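Local coordinates for xanthomonas outer protein D (Xanthomonas euvesicatoria, PDB 2OIX) that is a type III secreted virulence effector whose Ulp1-family (C48) cysteine protease domain, here an inactive mutant, normally removes SUMO from modified proteins, at residues 40-45 and 112-117; 68-71 and 75-78; 91-96 and 102-107; 107-112 and 117-122. The protein carries 1 engineered substitution. One frame throughout, in Å; residues are numbered along the deposited sequence.

Contact 1: 40-45 and 112-117; sequences MLSSAD and AYHLGL
The carbonyl oxygen of Leu41 has two partners: it lies over the imidazole of His114, and it accepts a hydrogen bond from Gln49 NE2. Leu41 O stands 3.3 Å above the plane of the His114 ring, over its centre. Tyr113 CD2 of the preceding residue sits over the opposite face of the same imidazole, 3.7 Å above the plane, so the ring is sandwiched between a carbonyl and a tyrosine edge carbon. With CG of His114 anti to its own carbonyl carbon (chi1 -70°), the imidazole reaches from the last helical turn toward the 40-45 loop. Ser42 OG approaches this ring obliquely, 3.6 Å from His114 CD2, a contact without a hydrogen bond. The carbonyl dipole over the ring would probably favour a positively charged imidazole, although the charge cannot be seen. Beside the ring the contact turns apolar: Leu41 CB meets His114 CB at 3.8 Å, and Leu41 CD1 packs on Leu115 CG at 3.9 Å, the two leucines crossing at about a right angle. Both backbones are tightly turned here. Met40 to Ser43 form a type I beta turn, while helix 102-114 ends in a Schellman motif, with Gly116 at positive phi (80°), Gly116 N bonded to Tyr113 O and Leu117 N to Ala112 O at 2.9 Å. The contact thus brings the loop after helix 35-40 against the C-terminal end of helix 102-114, and helix 46-57 lines both: Ala52 touches Leu41, Leu56 touches Leu115, and Gln53 NE2 bonds to His114 O.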
loop_
_atom_site.group_PDB
_atom_site.type_symbol
_atom_site.label_atom_id
_atom_site.label_comp_id
_atom_site.label_asym_id
_atom_site.label_seq_id
_atom_site.Cartn_x
_atom_site.Cartn_y
_atom_site.Cartn_z
ATOM N N MET A 40 8.762 -9.581 4.572
ATOM C CA MET A 40 9.610 -10.684 4.168
ATOM C C MET A 40 10.576 -10.414 2.999
ATOM O O MET A 40 11.553 -11.147 2.832
ATOM C CB MET A 40 8.747 -11.892 3.849
ATOM C CG MET A 40 8.308 -12.706 5.068
ATOM S SD MET A 40 6.975 -13.759 4.464
ATOM C CE MET A 40 7.860 -14.679 3.169
ATOM N N LEU A 41 10.318 -9.382 2.188
ATOM C CA LEU A 41 11.279 -8.992 1.127
ATOM C C LEU A 41 12.684 -8.754 1.718
ATOM O O LEU A 41 13.723 -9.007 1.069
ATOM C CB LEU A 41 10.780 -7.747 0.371
ATOM C CG LEU A 41 9.516 -7.828 -0.510
ATOM C CD1 LEU A 41 9.052 -6.400 -0.885
ATOM C CD2 LEU A 41 9.672 -8.695 -1.768
ATOM N N SER A 42 12.712 -8.284 2.963
ATOM C CA SER A 42 13.955 -7.944 3.657
ATOM C C SER A 42 14.525 -9.089 4.511
ATOM O O SER A 42 15.641 -8.988 5.018
ATOM C CB SER A 42 13.721 -6.710 4.529
ATOM O OG SER A 42 13.355 -5.603 3.735
ATOM N N SER A 43 13.752 -10.166 4.665
ATOM C CA SER A 43 14.102 -11.301 5.538
ATOM C C SER A 43 15.526 -11.806 5.298
ATOM O O SER A 43 16.066 -11.653 4.193
ATOM C CB SER A 43 13.091 -12.437 5.342
ATOM O OG SER A 43 13.531 -13.668 5.920
ATOM N N ALA A 44 16.144 -12.399 6.324
ATOM C CA ALA A 44 17.525 -12.937 6.167
ATOM C C ALA A 44 17.536 -14.350 5.591
ATOM O O ALA A 44 18.492 -14.756 4.890
ATOM C CB ALA A 44 18.301 -12.891 7.476
ATOM N N ASP A 45 16.469 -15.085 5.900
ATOM C CA ASP A 45 16.148 -16.369 5.295
ATOM C C ASP A 45 15.892 -16.144 3.812
ATOM O O ASP A 45 14.894 -15.552 3.426
ATOM C CB ASP A 45 14.909 -16.990 5.960
ATOM C CG ASP A 45 14.504 -18.339 5.333
ATOM O OD1 ASP A 45 14.947 -18.682 4.201
ATOM O OD2 ASP A 45 13.729 -19.071 5.981
ATOM N N ALA A 112 11.199 -1.286 -2.051
ATOM C CA ALA A 112 11.433 -0.905 -3.462
ATOM C C ALA A 112 12.679 -1.556 -3.967
ATOM O O ALA A 112 12.695 -2.145 -5.032
ATOM C CB ALA A 112 11.523 0.611 -3.622
ATOM N N TYR A 113 13.739 -1.479 -3.181
ATOM C CA TYR A 113 15.000 -2.119 -3.576
ATOM C C TYR A 113 14.845 -3.629 -3.848
ATOM O O TYR A 113 15.305 -4.136 -4.862
ATOM C CB TYR A 113 16.038 -1.924 -2.481
ATOM C CG TYR A 113 17.316 -2.684 -2.730
ATOM C CD1 TYR A 113 18.282 -2.184 -3.597
ATOM C CD2 TYR A 113 17.578 -3.890 -2.061
ATOM C CE1 TYR A 113 19.457 -2.877 -3.823
ATOM C CE2 TYR A 113 18.752 -4.585 -2.277
ATOM C CZ TYR A 113 19.681 -4.076 -3.155
ATOM O OH TYR A 113 20.834 -4.777 -3.365
ATOM N N HIS A 114 14.192 -4.340 -2.927
ATOM C CA HIS A 114 13.995 -5.790 -3.079
ATOM C C HIS A 114 12.956 -6.183 -4.137
ATOM O O HIS A 114 12.855 -7.353 -4.491
ATOM C CB HIS A 114 13.635 -6.424 -1.742
ATOM C CG HIS A 114 14.770 -6.455 -0.772
ATOM N ND1 HIS A 114 15.948 -7.120 -1.029
ATOM C CD2 HIS A 114 14.894 -5.931 0.467
ATOM C CE1 HIS A 114 16.763 -6.976 0.001
ATOM N NE2 HIS A 114 16.147 -6.252 0.919
ATOM N N LEU A 115 12.187 -5.211 -4.619
ATOM C CA LEU A 115 11.279 -5.437 -5.747
ATOM C C LEU A 115 11.967 -5.211 -7.096
ATOM O O LEU A 115 11.309 -5.272 -8.150
ATOM C CB LEU A 115 10.007 -4.570 -5.625
ATOM C CG LEU A 115 8.996 -5.094 -4.595
ATOM C CD1 LEU A 115 7.994 -4.001 -4.299
ATOM C CD2 LEU A 115 8.294 -6.414 -4.957
ATOM N N GLY A 116 13.276 -4.945 -7.056
ATOM C CA GLY A 116 14.012 -4.542 -8.227
ATOM C C GLY A 116 13.941 -3.094 -8.693
ATOM O O GLY A 116 14.377 -2.787 -9.822
ATOM N N LEU A 117 13.464 -2.192 -7.843
ATOM C CA LEU A 117 13.256 -0.802 -8.240
ATOM C C LEU A 117 14.427 0.052 -7.829
ATOM O O LEU A 117 15.252 -0.365 -7.014
ATOM C CB LEU A 117 11.952 -0.233 -7.631
ATOM C CG LEU A 117 10.705 -1.098 -7.867
ATOM C CD1 LEU A 117 9.547 -0.315 -7.352
ATOM C CD2 LEU A 117 10.537 -1.448 -9.343
#

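Contact 2: 68-71 and 75-78; sequences PINQ and HWSL
Trp76 lays its indole back across the neighbouring strand, and Asn70 stacks on one face of it. The Asn70 amide and the indole planes are only 10° apart; Asn70 CB approaches Trp76 CZ3 to 3.5 Å and Asn70 CG lies 3.7 Å from Trp76 CH2. The indole gets there because its CG is anti to the carbonyl carbon (chi1 -72°), which swings the six-membered ring over 68-71. Pro68 CB comes to the same ring obliquely, 3.9 Å from Trp76 CZ3. Indole, Asn70, Pro68 and Leu78 occupy one face of the sheet, the side packed by helices 7-20 and 136-153, and Trp76 NE1 bonds to Leu5 O. These are two strands of a beta hairpin, antiparallel and closed by a short turn, within the central sheet of the Ulp1-type protease domain. Its rungs alternate: Ile69 with Ser77 and Gln71 with His75 are the hydrogen-bonded pairs, Ile69 N to Ser77 O being nearly straight (2.8 Å, 176°). Ile69 O is shared, accepting Ser77 N and, more weakly, the CA-H of Trp76, with Gln104 NE2 also a weak donor. On the other face Ser77 OG abuts Ile69 CB at 3.5 Å and bonds to Gln104 NE2 and His93 NE2. The Gln71 amide, bonded to Gln104 OE1, stands almost perpendicular to the His75 imidazole, and its NE2 is 4.1 Å from His75 CB. That imidazole bonds through NE2 to Asp95 OD2 and touches Ala136, the engineered residue, consistent with the histidine-aspartate pair of a clan CE catalytic triad whose cysteine was replaced.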
loop_
_atom_site.group_PDB
_atom_site.type_symbol
_atom_site.label_atom_id
_atom_site.label_comp_id
_atom_site.label_asym_id
_atom_site.label_seq_id
_atom_site.Cartn_x
_atom_site.Cartn_y
_atom_site.Cartn_z
ATOM N N PRO A 68 1.497 -2.209 2.060
ATOM C CA PRO A 68 1.479 -1.566 3.379
ATOM C C PRO A 68 2.877 -1.801 3.992
ATOM O O PRO A 68 3.401 -2.921 3.953
ATOM C CB PRO A 68 0.375 -2.300 4.129
ATOM C CG PRO A 68 -0.439 -3.054 3.019
ATOM C CD PRO A 68 0.668 -3.433 2.031
ATOM N N ILE A 69 3.470 -0.727 4.506
ATOM C CA ILE A 69 4.803 -0.748 5.101
ATOM C C ILE A 69 4.641 -0.671 6.637
ATOM O O ILE A 69 4.252 0.350 7.133
ATOM C CB ILE A 69 5.653 0.419 4.565
ATOM C CG1 ILE A 69 5.718 0.432 3.018
ATOM C CG2 ILE A 69 7.080 0.372 5.143
ATOM C CD1 ILE A 69 6.220 -0.804 2.372
ATOM N N ASN A 70 4.944 -1.755 7.348
ATOM C CA ASN A 70 4.817 -1.847 8.791
ATOM C C ASN A 70 6.117 -1.513 9.490
ATOM O O ASN A 70 7.108 -2.183 9.285
ATOM C CB ASN A 70 4.384 -3.278 9.187
ATOM C CG ASN A 70 3.928 -3.378 10.609
ATOM O OD1 ASN A 70 3.728 -2.371 11.301
ATOM N ND2 ASN A 70 3.699 -4.599 11.050
ATOM N N GLN A 71 6.107 -0.485 10.319
ATOM C CA GLN A 71 7.154 -0.349 11.302
ATOM C C GLN A 71 6.575 -0.988 12.575
ATOM O O GLN A 71 5.678 -0.423 13.187
ATOM C CB GLN A 71 7.567 1.116 11.517
ATOM C CG GLN A 71 8.885 1.260 12.285
ATOM C CD GLN A 71 9.322 2.717 12.569
ATOM O OE1 GLN A 71 10.077 2.958 13.504
ATOM N NE2 GLN A 71 8.870 3.661 11.768
ATOM N N HIS A 75 4.283 2.140 13.484
ATOM C CA HIS A 75 3.753 3.029 12.454
ATOM C C HIS A 75 3.404 2.265 11.187
ATOM O O HIS A 75 3.933 1.178 10.981
ATOM C CB HIS A 75 4.803 4.116 12.155
ATOM C CG HIS A 75 4.331 5.200 11.240
ATOM N ND1 HIS A 75 3.127 5.844 11.401
ATOM C CD2 HIS A 75 4.923 5.778 10.163
ATOM C CE1 HIS A 75 2.997 6.768 10.466
ATOM N NE2 HIS A 75 4.075 6.749 9.704
ATOM N N TRP A 76 2.478 2.810 10.387
ATOM C CA TRP A 76 2.158 2.292 9.044
ATOM C C TRP A 76 2.303 3.390 7.975
ATOM O O TRP A 76 1.930 4.536 8.199
ATOM C CB TRP A 76 0.711 1.850 8.925
ATOM C CG TRP A 76 0.331 0.579 9.648
ATOM C CD1 TRP A 76 -0.307 0.487 10.847
ATOM C CD2 TRP A 76 0.563 -0.749 9.204
ATOM N NE1 TRP A 76 -0.491 -0.848 11.203
ATOM C CE2 TRP A 76 0.021 -1.626 10.194
ATOM C CE3 TRP A 76 1.162 -1.299 8.052
ATOM C CZ2 TRP A 76 0.062 -3.009 10.067
ATOM C CZ3 TRP A 76 1.208 -2.709 7.935
ATOM C CH2 TRP A 76 0.665 -3.532 8.936
ATOM N N SER A 77 2.738 3.011 6.780
ATOM C CA SER A 77 2.620 3.909 5.642
ATOM C C SER A 77 2.308 3.037 4.397
ATOM O O SER A 77 2.182 1.795 4.492
ATOM C CB SER A 77 3.888 4.708 5.476
ATOM O OG SER A 77 4.934 3.797 5.198
ATOM N N LEU A 78 2.194 3.688 3.248
ATOM C CA LEU A 78 1.772 3.020 2.057
ATOM C C LEU A 78 2.736 3.279 0.923
ATOM O O LEU A 78 3.035 4.462 0.570
ATOM C CB LEU A 78 0.422 3.517 1.633
ATOM C CG LEU A 78 -0.126 2.967 0.308
ATOM C CD1 LEU A 78 -0.250 1.417 0.365
ATOM C CD2 LEU A 78 -1.465 3.667 -0.085
#

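Contact 3: 91-96 and 102-107; sequences AYHYDS and PQQRYL
Two flat groups of 91-96, the imidazole of His93 and the carboxylate of Asp95, lean against helix 102-114, mainly its side-chain methylenes. Arg105 CD meets the His93 ring obliquely, 3.7 Å from His93 ND1, and Gln104 O approaches His93 CE1, also obliquely, at 4.2 Å; His93 NE2 bonds to Ser77 OG. His93 and Arg105 run antiparallel past one another, ring and guanidinium planes 73° apart, so they do not stack; the guanidinium is drawn off to salt bridges with Asp109 and Glu124. Asp95 OD1 rests against the methylenes of Gln104, 3.5 Å from Gln104 CG and 3.6 Å from Gln104 CB. A bend at chi2 (74°) carries the Gln104 amide on past this carboxylate to Ser77 OG and Gln71 NE2, while Asp95 OD2 accepts from His75 NE2 and from Met97 N. The hydrogen bonds and salt bridges of these groups run to residues outside the two segments, while the interface itself is van der Waals packing. The segments belong to a beta-alpha-beta unit in which strand 90-94 leads into helix 102-114 and then to the parallel strand 123-125, with strand 75-82 on the other flank of strand 90-94.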
loop_
_atom_site.group_PDB
_atom_site.type_symbol
_atom_site.label_atom_id
_atom_site.label_comp_id
_atom_site.label_asym_id
_atom_site.label_seq_id
_atom_site.Cartn_x
_atom_site.Cartn_y
_atom_site.Cartn_z
ATOM N N ALA A 91 6.678 4.731 -8.527
ATOM C CA ALA A 91 6.480 4.294 -7.136
ATOM C C ALA A 91 6.205 5.524 -6.275
ATOM O O ALA A 91 6.820 6.607 -6.499
ATOM C CB ALA A 91 7.741 3.517 -6.679
ATOM N N TYR A 92 5.241 5.410 -5.337
ATOM C CA TYR A 92 4.719 6.516 -4.578
ATOM C C TYR A 92 4.647 6.108 -3.110
ATOM O O TYR A 92 4.092 5.046 -2.785
ATOM C CB TYR A 92 3.280 6.835 -5.002
ATOM C CG TYR A 92 3.158 7.051 -6.513
ATOM C CD1 TYR A 92 3.351 8.343 -7.081
ATOM C CD2 TYR A 92 2.822 5.984 -7.370
ATOM C CE1 TYR A 92 3.250 8.541 -8.502
ATOM C CE2 TYR A 92 2.714 6.183 -8.817
ATOM C CZ TYR A 92 2.955 7.460 -9.329
ATOM O OH TYR A 92 2.820 7.683 -10.644
ATOM N N HIS A 93 5.254 6.909 -2.244
ATOM C CA HIS A 93 5.180 6.657 -0.796
ATOM C C HIS A 93 4.364 7.702 -0.047
ATOM O O HIS A 93 4.635 8.915 -0.168
ATOM C CB HIS A 93 6.622 6.519 -0.233
ATOM C CG HIS A 93 6.657 6.122 1.219
ATOM N ND1 HIS A 93 7.350 6.834 2.175
ATOM C CD2 HIS A 93 6.091 5.074 1.872
ATOM C CE1 HIS A 93 7.180 6.271 3.361
ATOM N NE2 HIS A 93 6.405 5.210 3.209
ATOM N N TYR A 94 3.372 7.242 0.725
ATOM C CA TYR A 94 2.456 8.090 1.507
ATOM C C TYR A 94 2.675 7.789 2.990
ATOM O O TYR A 94 2.509 6.641 3.446
ATOM C CB TYR A 94 0.991 7.848 1.132
ATOM C CG TYR A 94 0.666 7.936 -0.390
ATOM C CD1 TYR A 94 0.213 9.130 -0.933
ATOM C CD2 TYR A 94 0.725 6.821 -1.225
ATOM C CE1 TYR A 94 -0.128 9.256 -2.281
ATOM C CE2 TYR A 94 0.391 6.911 -2.611
ATOM C CZ TYR A 94 -0.059 8.155 -3.120
ATOM O OH TYR A 94 -0.394 8.295 -4.444
ATOM N N ASP A 95 3.111 8.808 3.705
ATOM C CA ASP A 95 3.317 8.700 5.151
ATOM C C ASP A 95 2.544 9.799 5.865
ATOM O O ASP A 95 2.731 10.980 5.588
ATOM C CB ASP A 95 4.827 8.770 5.432
ATOM C CG ASP A 95 5.172 8.551 6.915
ATOM O OD1 ASP A 95 6.363 8.323 7.215
ATOM O OD2 ASP A 95 4.284 8.633 7.794
ATOM N N SER A 96 1.675 9.429 6.796
ATOM C CA SER A 96 0.796 10.362 7.359
ATOM C C SER A 96 1.395 10.998 8.621
ATOM O O SER A 96 0.741 11.857 9.290
ATOM C CB SER A 96 -0.483 9.620 7.682
ATOM O OG SER A 96 -0.243 8.576 8.612
ATOM N N PRO A 102 13.401 8.749 9.980
ATOM C CA PRO A 102 14.096 8.123 8.819
ATOM C C PRO A 102 13.766 6.650 8.664
ATOM O O PRO A 102 13.849 6.121 7.548
ATOM C CB PRO A 102 15.596 8.322 9.104
ATOM C CG PRO A 102 15.683 8.741 10.570
ATOM C CD PRO A 102 14.328 9.201 11.029
ATOM N N GLN A 103 13.319 5.989 9.733
ATOM C CA GLN A 103 13.067 4.552 9.605
ATOM C C GLN A 103 11.979 4.219 8.580
ATOM O O GLN A 103 12.162 3.302 7.779
ATOM C CB GLN A 103 12.846 3.792 10.937
ATOM C CG GLN A 103 13.044 2.252 10.704
ATOM C CD GLN A 103 12.904 1.348 11.918
ATOM O OE1 GLN A 103 13.207 1.740 13.053
ATOM N NE2 GLN A 103 12.427 0.111 11.683
ATOM N N GLN A 104 10.888 4.971 8.579
ATOM C CA GLN A 104 9.734 4.627 7.712
ATOM C C GLN A 104 10.063 4.641 6.212
ATOM O O GLN A 104 9.764 3.676 5.484
ATOM C CB GLN A 104 8.537 5.548 8.026
ATOM C CG GLN A 104 7.221 4.956 7.465
ATOM C CD GLN A 104 6.697 3.743 8.276
ATOM O OE1 GLN A 104 7.143 3.488 9.379
ATOM N NE2 GLN A 104 5.710 3.053 7.741
ATOM N N ARG A 105 10.717 5.714 5.749
ATOM C CA ARG A 105 11.078 5.781 4.348
ATOM C C ARG A 105 12.157 4.741 4.019
ATOM O O ARG A 105 12.145 4.187 2.936
ATOM C CB ARG A 105 11.517 7.190 3.956
ATOM C CG ARG A 105 12.000 7.324 2.539
ATOM C CD ARG A 105 10.956 7.025 1.460
ATOM N NE ARG A 105 11.641 6.948 0.169
ATOM C CZ ARG A 105 11.576 7.863 -0.799
ATOM N NH1 ARG A 105 10.812 8.946 -0.691
ATOM N NH2 ARG A 105 12.274 7.672 -1.897
ATOM N N TYR A 106 13.048 4.459 4.970
ATOM C CA TYR A 106 14.003 3.360 4.832
ATOM C C TYR A 106 13.321 2.013 4.537
ATOM O O TYR A 106 13.714 1.300 3.621
ATOM C CB TYR A 106 14.862 3.267 6.088
ATOM C CG TYR A 106 15.797 2.085 6.086
ATOM C CD1 TYR A 106 16.857 2.020 5.179
ATOM C CD2 TYR A 106 15.632 1.044 6.997
ATOM C CE1 TYR A 106 17.742 0.945 5.169
ATOM C CE2 TYR A 106 16.516 -0.047 6.997
ATOM C CZ TYR A 106 17.556 -0.082 6.069
ATOM O OH TYR A 106 18.433 -1.141 6.074
ATOM N N LEU A 107 12.311 1.670 5.332
ATOM C CA LEU A 107 11.535 0.447 5.130
ATOM C C LEU A 107 10.905 0.461 3.722
ATOM O O LEU A 107 11.026 -0.525 3.021
ATOM C CB LEU A 107 10.447 0.291 6.218
ATOM C CG LEU A 107 10.934 0.064 7.663
ATOM C CD1 LEU A 107 9.775 0.081 8.658
ATOM C CD2 LEU A 107 11.668 -1.272 7.726
#

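Contact 4: 107-112 and 117-122; sequences LADMAA and LDYQQT
This contact lies in the second half of a beta-alpha-beta crossover, where the chain leaves helix 102-114 and passes through a 3-10 turn, 119-121, to strand 123-125. After the Schellman ending that bonds Leu117 to the helix, an Asx turn starts the short 3-10 segment: Asp118 OD1 accepts from Gln120 N at 3.0 Å, met from well above the carboxylate plane. The returning loop lies back on its own helix. Tyr119 puts its ring beside Asp109, with Asp109 OD2 3.5 Å from Tyr119 CD1 and the carboxylate turned 50° from the ring. CG of Tyr119 stands between its backbone N and carbonyl carbon (chi1 78°), the crowded position, and this turns the ring alongside the helix while Gln120 CG covers part of one ring face. Ala112 CB fits in the corner of the turn, 4.3 Å from Tyr119 CB and 4.1 Å from Thr122 OG1. A water bridges helix and loop. It donates to Asp109 OD1 at 2.8 Å and, weakly, to Ala108 O, and bonds to Thr122 OG1 at 2.7 Å, tying the helix to the last residue of the loop. Asp109 OD1 also forms a salt bridge with Arg105 NE, and Arg105 NH2 reaches weakly to Tyr119 O and Thr122 O. With an arginine and a water donor on one carboxylate oxygen, Asp109 is probably ionised, so charged and water-mediated links join the loop to the helix alongside the apolar packing of Ala112.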
loop_
_atom_site.group_PDB
_atom_site.type_symbol
_atom_site.label_atom_id
_atom_site.label_comp_id
_atom_site.label_asym_id
_atom_site.label_seq_id
_atom_site.Cartn_x
_atom_site.Cartn_y
_atom_site.Cartn_z
ATOM N N LEU A 107 12.311 1.670 5.332
ATOM C CA LEU A 107 11.535 0.447 5.130
ATOM C C LEU A 107 10.905 0.461 3.722
ATOM O O LEU A 107 11.026 -0.525 3.021
ATOM C CB LEU A 107 10.447 0.291 6.218
ATOM C CG LEU A 107 10.934 0.064 7.663
ATOM C CD1 LEU A 107 9.775 0.081 8.658
ATOM C CD2 LEU A 107 11.668 -1.272 7.726
ATOM N N ALA A 108 10.259 1.570 3.318
ATOM C CA ALA A 108 9.728 1.694 1.921
ATOM C C ALA A 108 10.821 1.527 0.825
ATOM O O ALA A 108 10.588 0.933 -0.245
ATOM C CB ALA A 108 8.997 3.030 1.745
ATOM N N ASP A 109 12.013 2.055 1.110
ATOM C CA ASP A 109 13.104 2.028 0.169
ATOM C C ASP A 109 13.668 0.630 0.043
ATOM O O ASP A 109 14.038 0.197 -1.044
ATOM C CB ASP A 109 14.208 3.000 0.591
ATOM C CG ASP A 109 13.863 4.436 0.257
ATOM O OD1 ASP A 109 12.889 4.653 -0.502
ATOM O OD2 ASP A 109 14.567 5.344 0.746
ATOM N N MET A 110 13.713 -0.080 1.162
ATOM C CA MET A 110 14.192 -1.477 1.140
ATOM C C MET A 110 13.198 -2.333 0.369
ATOM O O MET A 110 13.605 -3.150 -0.439
ATOM C CB MET A 110 14.311 -2.041 2.554
ATOM C CG MET A 110 15.510 -1.494 3.365
ATOM S SD MET A 110 17.083 -1.529 2.461
ATOM C CE MET A 110 17.378 -3.292 2.221
ATOM N N ALA A 111 11.898 -2.117 0.600
ATOM C CA ALA A 111 10.859 -2.810 -0.160
ATOM C C ALA A 111 11.056 -2.559 -1.665
ATOM O O ALA A 111 11.115 -3.521 -2.446
ATOM C CB ALA A 111 9.435 -2.395 0.290
ATOM N N ALA A 112 11.199 -1.286 -2.051
ATOM C CA ALA A 112 11.433 -0.905 -3.462
ATOM C C ALA A 112 12.679 -1.556 -3.967
ATOM O O ALA A 112 12.695 -2.145 -5.032
ATOM C CB ALA A 112 11.523 0.611 -3.622
ATOM N N LEU A 117 13.464 -2.192 -7.843
ATOM C CA LEU A 117 13.256 -0.802 -8.240
ATOM C C LEU A 117 14.427 0.052 -7.829
ATOM O O LEU A 117 15.252 -0.365 -7.014
ATOM C CB LEU A 117 11.952 -0.233 -7.631
ATOM C CG LEU A 117 10.705 -1.098 -7.867
ATOM C CD1 LEU A 117 9.547 -0.315 -7.352
ATOM C CD2 LEU A 117 10.537 -1.448 -9.343
ATOM N N ASP A 118 14.543 1.217 -8.454
ATOM C CA ASP A 118 15.512 2.212 -8.038
ATOM C C ASP A 118 14.809 3.036 -6.963
ATOM O O ASP A 118 13.947 3.836 -7.278
ATOM C CB ASP A 118 15.874 3.124 -9.207
ATOM C CG ASP A 118 16.813 4.249 -8.790
ATOM O OD1 ASP A 118 17.116 4.352 -7.569
ATOM O OD2 ASP A 118 17.247 5.027 -9.677
ATOM N N TYR A 119 15.205 2.857 -5.714
ATOM C CA TYR A 119 14.515 3.503 -4.589
ATOM C C TYR A 119 14.556 5.030 -4.680
ATOM O O TYR A 119 13.688 5.714 -4.142
ATOM C CB TYR A 119 15.073 2.995 -3.236
ATOM C CG TYR A 119 16.396 3.611 -2.865
ATOM C CD1 TYR A 119 16.456 4.821 -2.155
ATOM C CD2 TYR A 119 17.602 3.024 -3.284
ATOM C CE1 TYR A 119 17.710 5.424 -1.847
ATOM C CE2 TYR A 119 18.838 3.608 -2.976
ATOM C CZ TYR A 119 18.881 4.800 -2.270
ATOM O OH TYR A 119 20.113 5.339 -2.001
ATOM N N GLN A 120 15.551 5.562 -5.380
ATOM C CA GLN A 120 15.693 6.997 -5.512
ATOM C C GLN A 120 14.576 7.583 -6.366
ATOM O O GLN A 120 14.289 8.773 -6.254
ATOM C CB GLN A 120 17.054 7.358 -6.078
ATOM C CG GLN A 120 18.150 7.105 -5.096
ATOM C CD GLN A 120 19.435 7.783 -5.493
ATOM O OE1 GLN A 120 20.445 7.127 -5.775
ATOM N NE2 GLN A 120 19.403 9.109 -5.535
ATOM N N GLN A 121 13.936 6.743 -7.179
ATOM C CA GLN A 121 12.802 7.186 -8.001
ATOM C C GLN A 121 11.459 7.294 -7.281
ATOM O O GLN A 121 10.526 7.872 -7.853
ATOM C CB GLN A 121 12.611 6.311 -9.243
ATOM C CG GLN A 121 13.755 6.367 -10.259
ATOM C CD GLN A 121 14.323 7.748 -10.487
ATOM O OE1 GLN A 121 15.525 7.957 -10.340
ATOM N NE2 GLN A 121 13.480 8.695 -10.873
ATOM N N THR A 122 11.340 6.752 -6.065
ATOM C CA THR A 122 10.050 6.778 -5.336
ATOM C C THR A 122 9.660 8.200 -4.909
ATOM O O THR A 122 10.468 8.915 -4.271
ATOM C CB THR A 122 10.071 5.849 -4.068
ATOM O OG1 THR A 122 10.419 4.503 -4.451
ATOM C CG2 THR A 122 8.757 5.900 -3.314
HETATM O O HOH W 1 10.899 3.502 -2.031
#

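Contacts 2 and 3 are the buried pair and contacts 1 and 4 lie nearer the surface. Contact 2 rests on strand-to-strand backbone bonds, whereas contact 3 packs side chains between helix and sheet; they meet directly, through His75 with Asp95 and Ser77 with Gln104. Contacts 1, 3 and 4 all draw on helix 102-114: contact 3 takes its first turns, contact 4 its middle, contact 1 its C-terminal end. Contacts 1 and 4 share Ala112 and Leu117, but one uses a carbonyl over an imidazole with leucine packing, the other a bridging water and a carboxylate. Arg105 links contact 3 to contact 4 through weak bonds to carbonyls of the 117-122 loop and a salt bridge to Asp109.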